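PDB 1WOH: agmatinase from Deinococcus radiodurans, which probably hydrolyses agmatine to putrescine and urea, using two manganese ions bound in each subunit. Local coordinates for residues A[215-226]-A[255-263]; A[234-242]-A[274-285]. All coordinates share one frame; numbering follows the deposited sequence.

From the N terminus, the chain enters interaction 1 at 215-226, runs up strand 223-229 and passes into the loop 234-242 of interaction 2. Helix 251-264 then returns it to interaction 1 through 255-263, and strand 266-273 leads to 274-285, which completes interaction 2. The two contacts therefore cross, their segments alternating along the sequence, and each closes a loop of about 30 residues. Their centres lie 25 Å apart, with nearest atoms about 10 Å apart, so the two do not meet directly. Interaction 1 packs the helix of a beta-alpha-beta unit on its first strand; interaction 2 ties the loops that follow the unit's two strands, beside manganese-binding residues and at a subunit interface.

Interaction 1. Residues A[215-226]-A[255-263]; sequences LAQLPRGQNVYF and MKILAAAAA
The Phe-226 ring meets Leu-258 over one face and Ala-261 and Ala-262 at its edge. Leu-258 CD2 stands 4.0 Å from the ring centroid, 22° off the normal and offset toward the rim, which is CH-pi geometry. In the ring plane, Ala-261 CB comes to 3.4 Å from Phe-226 CE2, and the backbone N of Ala-262 also lies at the edge. With CG anti to the carbonyl carbon (chi1 -75°), Phe-226 reaches from strand 223-229 to the helix; Val-140 of the neighbouring strand also touches it.

A second patch lies before the strand. Leu-218 CD1 points at the helix backbone, 3.5 Å from Ile-257 O, and is 4.0 Å from Ala-260 CB. Leu-215 lays CD2 alongside the same methyl and 3.9 Å from Ile-257 CA. Ala-260, with only a methyl, meets both leucines. One water bridges the backbones, donating to Pro-219 O at 2.8 Å and weakly to Ala-260 O.

No direct hydrogen bond crosses between the segments; the axes of strand 223-226 and helix 255-263 approach to 10.0 Å, at 156° between their directions. The chemistry implies that shape and apolar burial chiefly hold this helix-on-sheet layer of the beta-alpha-beta unit together.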
ATOM      1  N   LEU A 215     -34.164 -18.943  -0.402  1.00 17.85           N
ATOM      2  CA  LEU A 215     -33.906 -20.019   0.551  1.00 19.09           C
ATOM      3  C   LEU A 215     -34.837 -21.195   0.264  1.00 19.03           C
ATOM      4  O   LEU A 215     -34.479 -22.349   0.493  1.00 19.76           O
ATOM      5  CB  LEU A 215     -34.115 -19.536   1.996  1.00 19.17           C
ATOM      6  CG  LEU A 215     -33.316 -18.312   2.455  1.00 20.70           C
ATOM      7  CD1 LEU A 215     -33.596 -18.046   3.930  1.00 21.73           C
ATOM      8  CD2 LEU A 215     -31.828 -18.548   2.235  1.00 19.98           C
ATOM      9  N   ALA A 216     -36.026 -20.899  -0.253  1.00 20.27           N
ATOM     10  CA  ALA A 216     -36.998 -21.944  -0.570  1.00 22.26           C
ATOM     11  C   ALA A 216     -36.564 -22.781  -1.771  1.00 21.84           C
ATOM     12  O   ALA A 216     -37.093 -23.872  -1.999  1.00 22.35           O
ATOM     13  CB  ALA A 216     -38.365 -21.327  -0.831  1.00 21.38           C
ATOM     14  N   GLN A 217     -35.603 -22.275  -2.539  1.00 20.15           N
ATOM     15  CA  GLN A 217     -35.113 -22.996  -3.706  1.00 20.51           C
ATOM     16  C   GLN A 217     -33.920 -23.890  -3.375  1.00 19.81           C
ATOM     17  O   GLN A 217     -33.518 -24.713  -4.193  1.00 19.35           O
ATOM     18  CB  GLN A 217     -34.707 -22.023  -4.813  1.00 20.78           C
ATOM     19  CG  GLN A 217     -35.824 -21.125  -5.311  1.00 23.32           C
ATOM     20  CD  GLN A 217     -35.370 -20.243  -6.457  1.00 24.43           C
ATOM     21  OE1 GLN A 217     -34.995 -20.735  -7.521  1.00 25.29           O
ATOM     22  NE2 GLN A 217     -35.397 -18.933  -6.246  1.00 23.60           N
ATOM     23  N   LEU A 218     -33.354 -23.731  -2.183  1.00 18.28           N
ATOM     24  CA  LEU A 218     -32.207 -24.541  -1.783  1.00 17.55           C
ATOM     25  C   LEU A 218     -32.582 -26.010  -1.588  1.00 17.63           C
ATOM     26  O   LEU A 218     -33.737 -26.336  -1.317  1.00 18.26           O
ATOM     27  CB  LEU A 218     -31.590 -23.986  -0.498  1.00 17.97           C
ATOM     28  CG  LEU A 218     -31.039 -22.561  -0.597  1.00 17.09           C
ATOM     29  CD1 LEU A 218     -30.540 -22.128   0.770  1.00 17.92           C
ATOM     30  CD2 LEU A 218     -29.913 -22.505  -1.617  1.00 18.35           C
ATOM     31  N   PRO A 219     -31.605 -26.919  -1.732  1.00 18.09           N
ATOM     32  CA  PRO A 219     -31.838 -28.357  -1.575  1.00 20.36           C
ATOM     33  C   PRO A 219     -32.277 -28.768  -0.169  1.00 22.24           C
ATOM     34  O   PRO A 219     -32.025 -28.060   0.806  1.00 20.91           O
ATOM     35  CB  PRO A 219     -30.495 -28.969  -1.971  1.00 21.70           C
ATOM     36  CG  PRO A 219     -29.512 -27.902  -1.593  1.00 19.66           C
ATOM     37  CD  PRO A 219     -30.195 -26.650  -2.068  1.00 19.36           C
ATOM     38  N   ARG A 220     -32.940 -29.917  -0.078  1.00 24.16           N
ATOM     39  CA  ARG A 220     -33.408 -30.428   1.204  1.00 28.04           C
ATOM     40  C   ARG A 220     -33.194 -31.934   1.311  1.00 26.54           C
ATOM     41  O   ARG A 220     -33.545 -32.682   0.399  1.00 26.52           O
ATOM     42  CB  ARG A 220     -34.891 -30.099   1.387  1.00 33.18           C
ATOM     43  CG  ARG A 220     -35.170 -28.615   1.468  1.00 43.21           C
ATOM     44  CD  ARG A 220     -36.653 -28.323   1.606  1.00 54.04           C
ATOM     45  NE  ARG A 220     -36.901 -26.905   1.860  1.00 63.89           N
ATOM     46  CZ  ARG A 220     -36.569 -25.921   1.027  1.00 68.10           C
ATOM     47  NH1 ARG A 220     -35.972 -26.193  -0.123  1.00 70.44           N
ATOM     48  NH2 ARG A 220     -36.832 -24.661   1.349  1.00 70.72           N
ATOM     49  N   GLY A 221     -32.606 -32.363   2.426  1.00 24.75           N
ATOM     50  CA  GLY A 221     -32.355 -33.776   2.657  1.00 24.77           C
ATOM     51  C   GLY A 221     -31.333 -34.386   1.718  1.00 25.31           C
ATOM     52  O   GLY A 221     -31.295 -35.605   1.534  1.00 25.56           O
ATOM     53  N   GLN A 222     -30.489 -33.537   1.138  1.00 23.24           N
ATOM     54  CA  GLN A 222     -29.466 -33.974   0.188  1.00 21.10           C
ATOM     55  C   GLN A 222     -28.060 -33.984   0.777  1.00 18.93           C
ATOM     56  O   GLN A 222     -27.828 -33.478   1.872  1.00 19.33           O
ATOM     57  CB  GLN A 222     -29.472 -33.033  -1.022  1.00 20.42           C
ATOM     58  CG  GLN A 222     -30.834 -32.822  -1.634  1.00 20.72           C
ATOM     59  CD  GLN A 222     -31.276 -33.995  -2.487  1.00 23.02           C
ATOM     60  OE1 GLN A 222     -30.844 -35.129  -2.279  1.00 25.21           O
ATOM     61  NE2 GLN A 222     -32.148 -33.727  -3.445  1.00 26.92           N
ATOM     62  N   ASN A 223     -27.124 -34.587   0.047  1.00 17.49           N
ATOM     63  CA  ASN A 223     -25.727 -34.590   0.459  1.00 15.93           C
ATOM     64  C   ASN A 223     -25.223 -33.345  -0.251  1.00 16.77           C
ATOM     65  O   ASN A 223     -25.222 -33.287  -1.482  1.00 15.30           O
ATOM     66  CB  ASN A 223     -24.992 -35.819  -0.069  1.00 16.02           C
ATOM     67  CG  ASN A 223     -25.389 -37.080   0.656  1.00 17.66           C
ATOM     68  OD1 ASN A 223     -25.449 -37.102   1.886  1.00 19.92           O
ATOM     69  ND2 ASN A 223     -25.651 -38.144  -0.098  1.00 17.77           N
ATOM     70  N   VAL A 224     -24.810 -32.352   0.523  1.00 15.76           N
ATOM     71  CA  VAL A 224     -24.366 -31.090  -0.045  1.00 15.33           C
ATOM     72  C   VAL A 224     -22.910 -30.705   0.188  1.00 14.32           C
ATOM     73  O   VAL A 224     -22.369 -30.862   1.282  1.00 15.52           O
ATOM     74  CB  VAL A 224     -25.269 -29.938   0.473  1.00 15.41           C
ATOM     75  CG1 VAL A 224     -24.709 -28.573   0.042  1.00 15.23           C
ATOM     76  CG2 VAL A 224     -26.684 -30.123  -0.050  1.00 17.18           C
ATOM     77  N   TYR A 225     -22.286 -30.210  -0.876  1.00 12.28           N
ATOM     78  CA  TYR A 225     -20.916 -29.720  -0.838  1.00 13.00           C
ATOM     79  C   TYR A 225     -21.093 -28.218  -1.043  1.00 11.21           C
ATOM     80  O   TYR A 225     -21.794 -27.797  -1.968  1.00 11.79           O
ATOM     81  CB  TYR A 225     -20.113 -30.303  -2.001  1.00 12.87           C
ATOM     82  CG  TYR A 225     -18.704 -29.770  -2.136  1.00 13.36           C
ATOM     83  CD1 TYR A 225     -17.613 -30.487  -1.641  1.00 13.78           C
ATOM     84  CD2 TYR A 225     -18.457 -28.569  -2.803  1.00 13.96           C
ATOM     85  CE1 TYR A 225     -16.306 -30.028  -1.816  1.00 14.97           C
ATOM     86  CE2 TYR A 225     -17.158 -28.098  -2.981  1.00 12.31           C
ATOM     87  CZ  TYR A 225     -16.091 -28.831  -2.491  1.00 11.83           C
ATOM     88  OH  TYR A 225     -14.808 -28.377  -2.693  1.00 13.52           O
ATOM     89  N   PHE A 226     -20.492 -27.419  -0.166  1.00 11.07           N
ATOM     90  CA  PHE A 226     -20.574 -25.959  -0.257  1.00 12.76           C
ATOM     91  C   PHE A 226     -19.338 -25.424  -0.964  1.00 11.10           C
ATOM     92  O   PHE A 226     -18.218 -25.748  -0.574  1.00 11.40           O
ATOM     93  CB  PHE A 226     -20.591 -25.322   1.141  1.00 15.47           C
ATOM     94  CG  PHE A 226     -21.892 -25.457   1.881  1.00 14.60           C
ATOM     95  CD1 PHE A 226     -21.896 -25.821   3.223  1.00 18.29           C
ATOM     96  CD2 PHE A 226     -23.099 -25.160   1.266  1.00 17.55           C
ATOM     97  CE1 PHE A 226     -23.086 -25.884   3.948  1.00 19.02           C
ATOM     98  CE2 PHE A 226     -24.298 -25.219   1.979  1.00 19.52           C
ATOM     99  CZ  PHE A 226     -24.291 -25.583   3.324  1.00 18.53           C
ATOM    100  N   MET A 255     -24.311 -15.711   4.551  1.00 12.59           N
ATOM    101  CA  MET A 255     -24.382 -16.556   5.736  1.00 13.71           C
ATOM    102  C   MET A 255     -25.778 -17.148   5.946  1.00 15.03           C
ATOM    103  O   MET A 255     -25.910 -18.290   6.392  1.00 15.10           O
ATOM    104  CB  MET A 255     -23.948 -15.749   6.967  1.00 14.59           C
ATOM    105  CG  MET A 255     -23.525 -16.591   8.165  1.00 16.77           C
ATOM    106  SD  MET A 255     -22.215 -17.768   7.762  1.00 20.00           S
ATOM    107  CE  MET A 255     -23.125 -19.300   7.913  1.00 16.39           C
ATOM    108  N   LYS A 256     -26.820 -16.380   5.641  1.00 15.19           N
ATOM    109  CA  LYS A 256     -28.184 -16.888   5.792  1.00 16.19           C
ATOM    110  C   LYS A 256     -28.419 -18.037   4.810  1.00 16.59           C
ATOM    111  O   LYS A 256     -29.090 -19.020   5.134  1.00 14.34           O
ATOM    112  CB  LYS A 256     -29.215 -15.788   5.529  1.00 18.33           C
ATOM    113  CG  LYS A 256     -29.346 -14.771   6.643  1.00 21.21           C
ATOM    114  CD  LYS A 256     -30.527 -13.850   6.386  1.00 26.02           C
ATOM    115  CE  LYS A 256     -30.741 -12.876   7.531  1.00 31.12           C
ATOM    116  NZ  LYS A 256     -29.604 -11.924   7.670  1.00 32.94           N
ATOM    117  N   ILE A 257     -27.870 -17.901   3.607  1.00 14.19           N
ATOM    118  CA  ILE A 257     -28.006 -18.931   2.580  1.00 13.40           C
ATOM    119  C   ILE A 257     -27.316 -20.212   3.039  1.00 13.03           C
ATOM    120  O   ILE A 257     -27.902 -21.302   2.987  1.00 12.16           O
ATOM    121  CB  ILE A 257     -27.382 -18.462   1.240  1.00 11.41           C
ATOM    122  CG1 ILE A 257     -28.220 -17.326   0.658  1.00 14.28           C
ATOM    123  CG2 ILE A 257     -27.326 -19.627   0.237  1.00 11.78           C
ATOM    124  CD1 ILE A 257     -27.558 -16.605  -0.483  1.00 12.86           C
ATOM    125  N   LEU A 258     -26.073 -20.087   3.497  1.00 11.47           N
ATOM    126  CA  LEU A 258     -25.337 -21.254   3.965  1.00 11.95           C
ATOM    127  C   LEU A 258     -26.006 -21.877   5.193  1.00 13.00           C
ATOM    128  O   LEU A 258     -26.117 -23.096   5.297  1.00 13.29           O
ATOM    129  CB  LEU A 258     -23.894 -20.875   4.302  1.00 11.57           C
ATOM    130  CG  LEU A 258     -23.078 -20.377   3.094  1.00 10.54           C
ATOM    131  CD1 LEU A 258     -21.775 -19.733   3.565  1.00  9.59           C
ATOM    132  CD2 LEU A 258     -22.802 -21.539   2.140  1.00 10.08           C
ATOM    133  N   ALA A 259     -26.449 -21.034   6.120  1.00 12.41           N
ATOM    134  CA  ALA A 259     -27.088 -21.528   7.334  1.00 13.51           C
ATOM    135  C   ALA A 259     -28.341 -22.331   7.000  1.00 13.62           C
ATOM    136  O   ALA A 259     -28.577 -23.401   7.571  1.00 16.19           O
ATOM    137  CB  ALA A 259     -27.436 -20.359   8.252  1.00 14.49           C
ATOM    138  N   ALA A 260     -29.138 -21.818   6.069  1.00 13.67           N
ATOM    139  CA  ALA A 260     -30.370 -22.487   5.666  1.00 14.58           C
ATOM    140  C   ALA A 260     -30.073 -23.859   5.080  1.00 15.48           C
ATOM    141  O   ALA A 260     -30.730 -24.852   5.413  1.00 15.15           O
ATOM    142  CB  ALA A 260     -31.118 -21.633   4.653  1.00 13.89           C
ATOM    143  N   ALA A 261     -29.076 -23.917   4.205  1.00 14.39           N
ATOM    144  CA  ALA A 261     -28.710 -25.179   3.581  1.00 13.89           C
ATOM    145  C   ALA A 261     -28.144 -26.160   4.606  1.00 13.82           C
ATOM    146  O   ALA A 261     -28.431 -27.352   4.548  1.00 15.82           O
ATOM    147  CB  ALA A 261     -27.695 -24.933   2.463  1.00 14.48           C
ATOM    148  N   ALA A 262     -27.355 -25.657   5.552  1.00 13.38           N
ATOM    149  CA  ALA A 262     -26.734 -26.499   6.572  1.00 13.33           C
ATOM    150  C   ALA A 262     -27.753 -27.122   7.526  1.00 17.45           C
ATOM    151  O   ALA A 262     -27.524 -28.200   8.079  1.00 16.10           O
ATOM    152  CB  ALA A 262     -25.722 -25.681   7.370  1.00 15.72           C
ATOM    153  N   ALA A 263     -28.880 -26.441   7.705  1.00 17.90           N
ATOM    154  CA  ALA A 263     -29.920 -26.908   8.612  1.00 19.48           C
ATOM    155  C   ALA A 263     -30.818 -27.997   8.042  1.00 19.96           C
ATOM    156  O   ALA A 263     -31.452 -28.731   8.796  1.00 21.12           O
ATOM    157  CB  ALA A 263     -30.779 -25.728   9.054  1.00 18.43           C
TER
HETATM  158  O   HOH W   1     -31.993 -25.800   2.501  1.00 24.33           O

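Interaction 2. Residues A[234-242]-A[274-285]; sequences DPAVIPGTS and ELAPNLDPTGRS
Arg-284 and Ala-236 make a nearly straight bond: Arg-284 NH2 donates to Ala-236 O at 2.8 Å, with an N-H...O angle of 167°. The oxygen lies in the guanidinium plane, and NE adds a weak bond to it. Arg-284 CG sits between the backbone N and the carbonyl carbon (chi1 72°), from where the extended chain carries the guanidinium to that carbonyl. The backbone of Gly-240 is held at two points, its N and its O. Its N donates to Ser-285 OG at 3.0 Å, while its O receives Ala-276 N at 2.7 Å from above the carbonyl plane. Thr-241 OG1 donates to Glu-274 O at 2.9 Å, and one water joins Ser-242 N to Glu-274 O and OE1.

Asp-280 positions Ser-285 while also touching Pro-239. Its OD1 takes both the N and the hydroxyl of Ser-285, fixing that hydroxyl's proton so that OG accepts from Gly-240; OD2 takes the N of Thr-282, which makes an Asx turn, and also its OG1. With an alanine in place of Asp-280, Ser-285 OG would probably be set free to turn from Gly-240 N, and Thr-282 would lose its carboxylate mate.

Packing follows outward. Pro-239 covers one guanidinium face, its CG 3.6 Å from Arg-284 NH2, and Leu-279 CD1 lies 3.6 Å from Thr-241 O. Gly-240 CA lies against Asp-280 CB and Leu-279 CB. Pro-239 also packs on Arg-284 of a neighbouring subunit.

Glu-274 OE2 bonds to the backbone N of His-121 and to Asn-159; its side chain approaches that of Asp-229, a manganese ligand in another structure of the protein. The two loops follow strands 223-229 and 266-273 of the parallel sheet, and the metal site of the arginase fold lies at the C-terminal ends of such strands.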
ATOM      1  N   ASP A 234     -20.363  -8.821  -2.066  1.00  7.20           N
ATOM      2  CA  ASP A 234     -20.179  -7.485  -2.604  1.00  9.05           C
ATOM      3  C   ASP A 234     -18.715  -7.082  -2.401  1.00  8.07           C
ATOM      4  O   ASP A 234     -18.136  -7.332  -1.344  1.00  8.66           O
ATOM      5  CB  ASP A 234     -21.102  -6.501  -1.878  1.00  9.15           C
ATOM      6  CG  ASP A 234     -21.216  -5.174  -2.601  1.00 13.18           C
ATOM      7  OD1 ASP A 234     -20.257  -4.383  -2.552  1.00 14.15           O
ATOM      8  OD2 ASP A 234     -22.263  -4.934  -3.230  1.00 14.65           O
ATOM      9  N   PRO A 235     -18.100  -6.462  -3.421  1.00  6.95           N
ATOM     10  CA  PRO A 235     -16.700  -6.015  -3.376  1.00  8.56           C
ATOM     11  C   PRO A 235     -16.419  -4.967  -2.294  1.00  8.00           C
ATOM     12  O   PRO A 235     -15.269  -4.786  -1.879  1.00  8.92           O
ATOM     13  CB  PRO A 235     -16.465  -5.453  -4.782  1.00  8.31           C
ATOM     14  CG  PRO A 235     -17.453  -6.148  -5.618  1.00 13.44           C
ATOM     15  CD  PRO A 235     -18.682  -6.235  -4.753  1.00 10.24           C
ATOM     16  N   ALA A 236     -17.456  -4.262  -1.846  1.00  8.07           N
ATOM     17  CA  ALA A 236     -17.261  -3.266  -0.801  1.00  8.32           C
ATOM     18  C   ALA A 236     -16.960  -4.020   0.488  1.00  9.71           C
ATOM     19  O   ALA A 236     -16.201  -3.554   1.329  1.00 10.54           O
ATOM     20  CB  ALA A 236     -18.519  -2.408  -0.633  1.00  9.28           C
ATOM     21  N   VAL A 237     -17.550  -5.205   0.618  1.00  9.10           N
ATOM     22  CA  VAL A 237     -17.352  -6.033   1.802  1.00 10.57           C
ATOM     23  C   VAL A 237     -16.070  -6.858   1.698  1.00 10.14           C
ATOM     24  O   VAL A 237     -15.233  -6.829   2.600  1.00 10.66           O
ATOM     25  CB  VAL A 237     -18.549  -6.978   2.005  1.00 11.15           C
ATOM     26  CG1 VAL A 237     -18.340  -7.835   3.243  1.00 11.65           C
ATOM     27  CG2 VAL A 237     -19.832  -6.151   2.128  1.00 11.15           C
ATOM     28  N   ILE A 238     -15.929  -7.590   0.594  1.00  9.55           N
ATOM     29  CA  ILE A 238     -14.759  -8.429   0.342  1.00  6.19           C
ATOM     30  C   ILE A 238     -14.080  -7.983  -0.965  1.00  6.95           C
ATOM     31  O   ILE A 238     -14.304  -8.573  -2.021  1.00  6.93           O
ATOM     32  CB  ILE A 238     -15.176  -9.911   0.183  1.00  8.67           C
ATOM     33  CG1 ILE A 238     -16.048 -10.341   1.367  1.00  9.93           C
ATOM     34  CG2 ILE A 238     -13.934 -10.791   0.064  1.00  9.68           C
ATOM     35  CD1 ILE A 238     -15.342 -10.272   2.730  1.00  8.29           C
ATOM     36  N   PRO A 239     -13.254  -6.930  -0.911  1.00  7.88           N
ATOM     37  CA  PRO A 239     -12.579  -6.452  -2.121  1.00  6.38           C
ATOM     38  C   PRO A 239     -11.404  -7.316  -2.586  1.00  7.12           C
ATOM     39  O   PRO A 239     -10.977  -7.203  -3.728  1.00  7.50           O
ATOM     40  CB  PRO A 239     -12.129  -5.042  -1.725  1.00  8.80           C
ATOM     41  CG  PRO A 239     -11.781  -5.221  -0.276  1.00  7.42           C
ATOM     42  CD  PRO A 239     -12.978  -6.032   0.228  1.00  6.63           C
ATOM     43  N   GLY A 240     -10.890  -8.159  -1.695  1.00  7.70           N
ATOM     44  CA  GLY A 240      -9.749  -9.003  -2.025  1.00  8.60           C
ATOM     45  C   GLY A 240     -10.041 -10.211  -2.894  1.00  7.40           C
ATOM     46  O   GLY A 240     -10.064 -11.348  -2.415  1.00  8.26           O
ATOM     47  N   THR A 241     -10.262  -9.969  -4.181  1.00  8.06           N
ATOM     48  CA  THR A 241     -10.547 -11.052  -5.125  1.00  6.42           C
ATOM     49  C   THR A 241     -10.193 -10.573  -6.536  1.00  8.02           C
ATOM     50  O   THR A 241     -10.280  -9.385  -6.837  1.00  9.00           O
ATOM     51  CB  THR A 241     -12.041 -11.497  -5.050  1.00  9.55           C
ATOM     52  OG1 THR A 241     -12.216 -12.719  -5.776  1.00  9.27           O
ATOM     53  CG2 THR A 241     -12.957 -10.453  -5.632  1.00  8.60           C
ATOM     54  N   SER A 242      -9.796 -11.502  -7.399  1.00  8.48           N
ATOM     55  CA  SER A 242      -9.383 -11.159  -8.765  1.00  8.54           C
ATOM     56  C   SER A 242     -10.360 -10.387  -9.637  1.00  9.51           C
ATOM     57  O   SER A 242     -10.019  -9.329 -10.197  1.00  9.76           O
ATOM     58  CB  SER A 242      -8.986 -12.433  -9.528  1.00  9.51           C
ATOM     59  OG  SER A 242      -8.765 -12.137 -10.905  1.00  9.37           O
ATOM     60  N   GLU A 274     -10.856 -18.209  -4.292  1.00  9.05           N
ATOM     61  CA  GLU A 274     -10.660 -16.907  -4.932  1.00  8.81           C
ATOM     62  C   GLU A 274     -10.326 -15.711  -4.037  1.00  8.43           C
ATOM     63  O   GLU A 274     -10.395 -14.564  -4.472  1.00  8.69           O
ATOM     64  CB  GLU A 274     -11.876 -16.587  -5.807  1.00  9.80           C
ATOM     65  CG  GLU A 274     -12.056 -17.526  -7.012  1.00 11.07           C
ATOM     66  CD  GLU A 274     -11.123 -17.213  -8.179  1.00 13.04           C
ATOM     67  OE1 GLU A 274     -10.658 -16.060  -8.281  1.00 16.47           O
ATOM     68  OE2 GLU A 274     -10.870 -18.119  -9.012  1.00 11.42           O
ATOM     69  N   LEU A 275      -9.969 -15.963  -2.787  1.00  8.37           N
ATOM     70  CA  LEU A 275      -9.588 -14.866  -1.904  1.00 10.26           C
ATOM     71  C   LEU A 275      -8.189 -14.421  -2.352  1.00  9.70           C
ATOM     72  O   LEU A 275      -7.315 -15.264  -2.561  1.00 10.92           O
ATOM     73  CB  LEU A 275      -9.510 -15.364  -0.456  1.00 11.07           C
ATOM     74  CG  LEU A 275      -9.674 -14.434   0.753  1.00 18.23           C
ATOM     75  CD1 LEU A 275      -8.811 -14.974   1.895  1.00 14.58           C
ATOM     76  CD2 LEU A 275      -9.292 -13.014   0.426  1.00 14.95           C
ATOM     77  N   ALA A 276      -7.981 -13.113  -2.514  1.00  9.14           N
ATOM     78  CA  ALA A 276      -6.678 -12.566  -2.902  1.00  8.81           C
ATOM     79  C   ALA A 276      -6.298 -11.546  -1.833  1.00  8.27           C
ATOM     80  O   ALA A 276      -6.641 -10.371  -1.941  1.00  8.85           O
ATOM     81  CB  ALA A 276      -6.760 -11.880  -4.261  1.00  8.24           C
ATOM     82  N   PRO A 277      -5.582 -11.987  -0.786  1.00 10.76           N
ATOM     83  CA  PRO A 277      -5.159 -11.119   0.323  1.00 11.69           C
ATOM     84  C   PRO A 277      -4.347  -9.908  -0.112  1.00 11.83           C
ATOM     85  O   PRO A 277      -4.426  -8.840   0.497  1.00 11.92           O
ATOM     86  CB  PRO A 277      -4.328 -12.054   1.205  1.00 13.22           C
ATOM     87  CG  PRO A 277      -4.854 -13.414   0.870  1.00 15.07           C
ATOM     88  CD  PRO A 277      -5.046 -13.348  -0.614  1.00  8.99           C
ATOM     89  N   ASN A 278      -3.563 -10.088  -1.167  1.00 10.87           N
ATOM     90  CA  ASN A 278      -2.709  -9.036  -1.699  1.00 12.67           C
ATOM     91  C   ASN A 278      -3.501  -7.894  -2.312  1.00 12.20           C
ATOM     92  O   ASN A 278      -2.955  -6.811  -2.545  1.00 13.70           O
ATOM     93  CB  ASN A 278      -1.775  -9.622  -2.756  1.00 14.20           C
ATOM     94  CG  ASN A 278      -2.531 -10.360  -3.843  1.00 14.23           C
ATOM     95  OD1 ASN A 278      -3.384 -11.198  -3.554  1.00 14.08           O
ATOM     96  ND2 ASN A 278      -2.217 -10.057  -5.099  1.00 17.43           N
ATOM     97  N   LEU A 279      -4.784  -8.134  -2.574  1.00  9.55           N
ATOM     98  CA  LEU A 279      -5.639  -7.117  -3.173  1.00 10.64           C
ATOM     99  C   LEU A 279      -6.500  -6.374  -2.160  1.00 11.55           C
ATOM    100  O   LEU A 279      -7.355  -5.570  -2.536  1.00 13.19           O
ATOM    101  CB  LEU A 279      -6.525  -7.738  -4.254  1.00 10.54           C
ATOM    102  CG  LEU A 279      -5.746  -8.298  -5.453  1.00 10.92           C
ATOM    103  CD1 LEU A 279      -6.705  -8.933  -6.434  1.00  6.99           C
ATOM    104  CD2 LEU A 279      -4.963  -7.179  -6.134  1.00 13.83           C
ATOM    105  N   ASP A 280      -6.289  -6.653  -0.877  1.00 10.55           N
ATOM    106  CA  ASP A 280      -7.035  -5.946   0.171  1.00 10.12           C
ATOM    107  C   ASP A 280      -6.071  -5.620   1.307  1.00 10.95           C
ATOM    108  O   ASP A 280      -5.907  -6.403   2.241  1.00 10.54           O
ATOM    109  CB  ASP A 280      -8.188  -6.785   0.721  1.00  9.51           C
ATOM    110  CG  ASP A 280      -8.958  -6.053   1.816  1.00 11.88           C
ATOM    111  OD1 ASP A 280      -9.940  -6.611   2.349  1.00  9.76           O
ATOM    112  OD2 ASP A 280      -8.574  -4.907   2.138  1.00 10.36           O
ATOM    113  N   PRO A 281      -5.424  -4.453   1.240  1.00 11.45           N
ATOM    114  CA  PRO A 281      -4.479  -4.078   2.294  1.00 13.49           C
ATOM    115  C   PRO A 281      -5.102  -3.804   3.659  1.00 13.52           C
ATOM    116  O   PRO A 281      -4.385  -3.651   4.642  1.00 15.30           O
ATOM    117  CB  PRO A 281      -3.770  -2.857   1.710  1.00 12.49           C
ATOM    118  CG  PRO A 281      -4.790  -2.265   0.796  1.00 15.85           C
ATOM    119  CD  PRO A 281      -5.417  -3.469   0.142  1.00 13.55           C
ATOM    120  N   THR A 282      -6.427  -3.739   3.725  1.00 12.52           N
ATOM    121  CA  THR A 282      -7.093  -3.498   5.004  1.00 10.45           C
ATOM    122  C   THR A 282      -7.179  -4.806   5.769  1.00 11.31           C
ATOM    123  O   THR A 282      -7.394  -4.816   6.983  1.00 11.02           O
ATOM    124  CB  THR A 282      -8.535  -2.967   4.829  1.00 10.74           C
ATOM    125  OG1 THR A 282      -9.389  -4.033   4.383  1.00 10.29           O
ATOM    126  CG2 THR A 282      -8.568  -1.817   3.827  1.00 10.30           C
ATOM    127  N   GLY A 283      -7.024  -5.910   5.046  1.00 10.99           N
ATOM    128  CA  GLY A 283      -7.090  -7.222   5.664  1.00 12.72           C
ATOM    129  C   GLY A 283      -8.480  -7.689   6.064  1.00 12.13           C
ATOM    130  O   GLY A 283      -8.628  -8.785   6.608  1.00 11.94           O
ATOM    131  N   ARG A 284      -9.510  -6.891   5.799  1.00 11.44           N
ATOM    132  CA  ARG A 284     -10.856  -7.314   6.188  1.00 10.37           C
ATOM    133  C   ARG A 284     -11.365  -8.504   5.377  1.00 11.04           C
ATOM    134  O   ARG A 284     -12.186  -9.282   5.864  1.00 10.62           O
ATOM    135  CB  ARG A 284     -11.855  -6.157   6.081  1.00  9.11           C
ATOM    136  CG  ARG A 284     -12.244  -5.717   4.669  1.00 11.11           C
ATOM    137  CD  ARG A 284     -13.323  -4.642   4.803  1.00 10.38           C
ATOM    138  NE  ARG A 284     -13.771  -4.081   3.535  1.00  9.87           N
ATOM    139  CZ  ARG A 284     -13.043  -3.288   2.756  1.00  7.95           C
ATOM    140  NH1 ARG A 284     -11.804  -2.957   3.100  1.00  8.66           N
ATOM    141  NH2 ARG A 284     -13.573  -2.788   1.653  1.00  9.39           N
ATOM    142  N   SER A 285     -10.879  -8.653   4.149  1.00  8.86           N
ATOM    143  CA  SER A 285     -11.328  -9.782   3.330  1.00  7.63           C
ATOM    144  C   SER A 285     -11.011 -11.136   3.965  1.00  8.29           C
ATOM    145  O   SER A 285     -11.898 -11.992   4.080  1.00  9.47           O
ATOM    146  CB  SER A 285     -10.714  -9.714   1.924  1.00  8.78           C
ATOM    147  OG  SER A 285     -11.185  -8.579   1.224  1.00  7.96           O
TER
HETATM  148  O   HOH W   2     -12.586 -13.174  -8.326  1.00 14.45           O
HETATM  149  O   HOH W   3      -9.021 -14.270  -6.821  1.00 10.58           O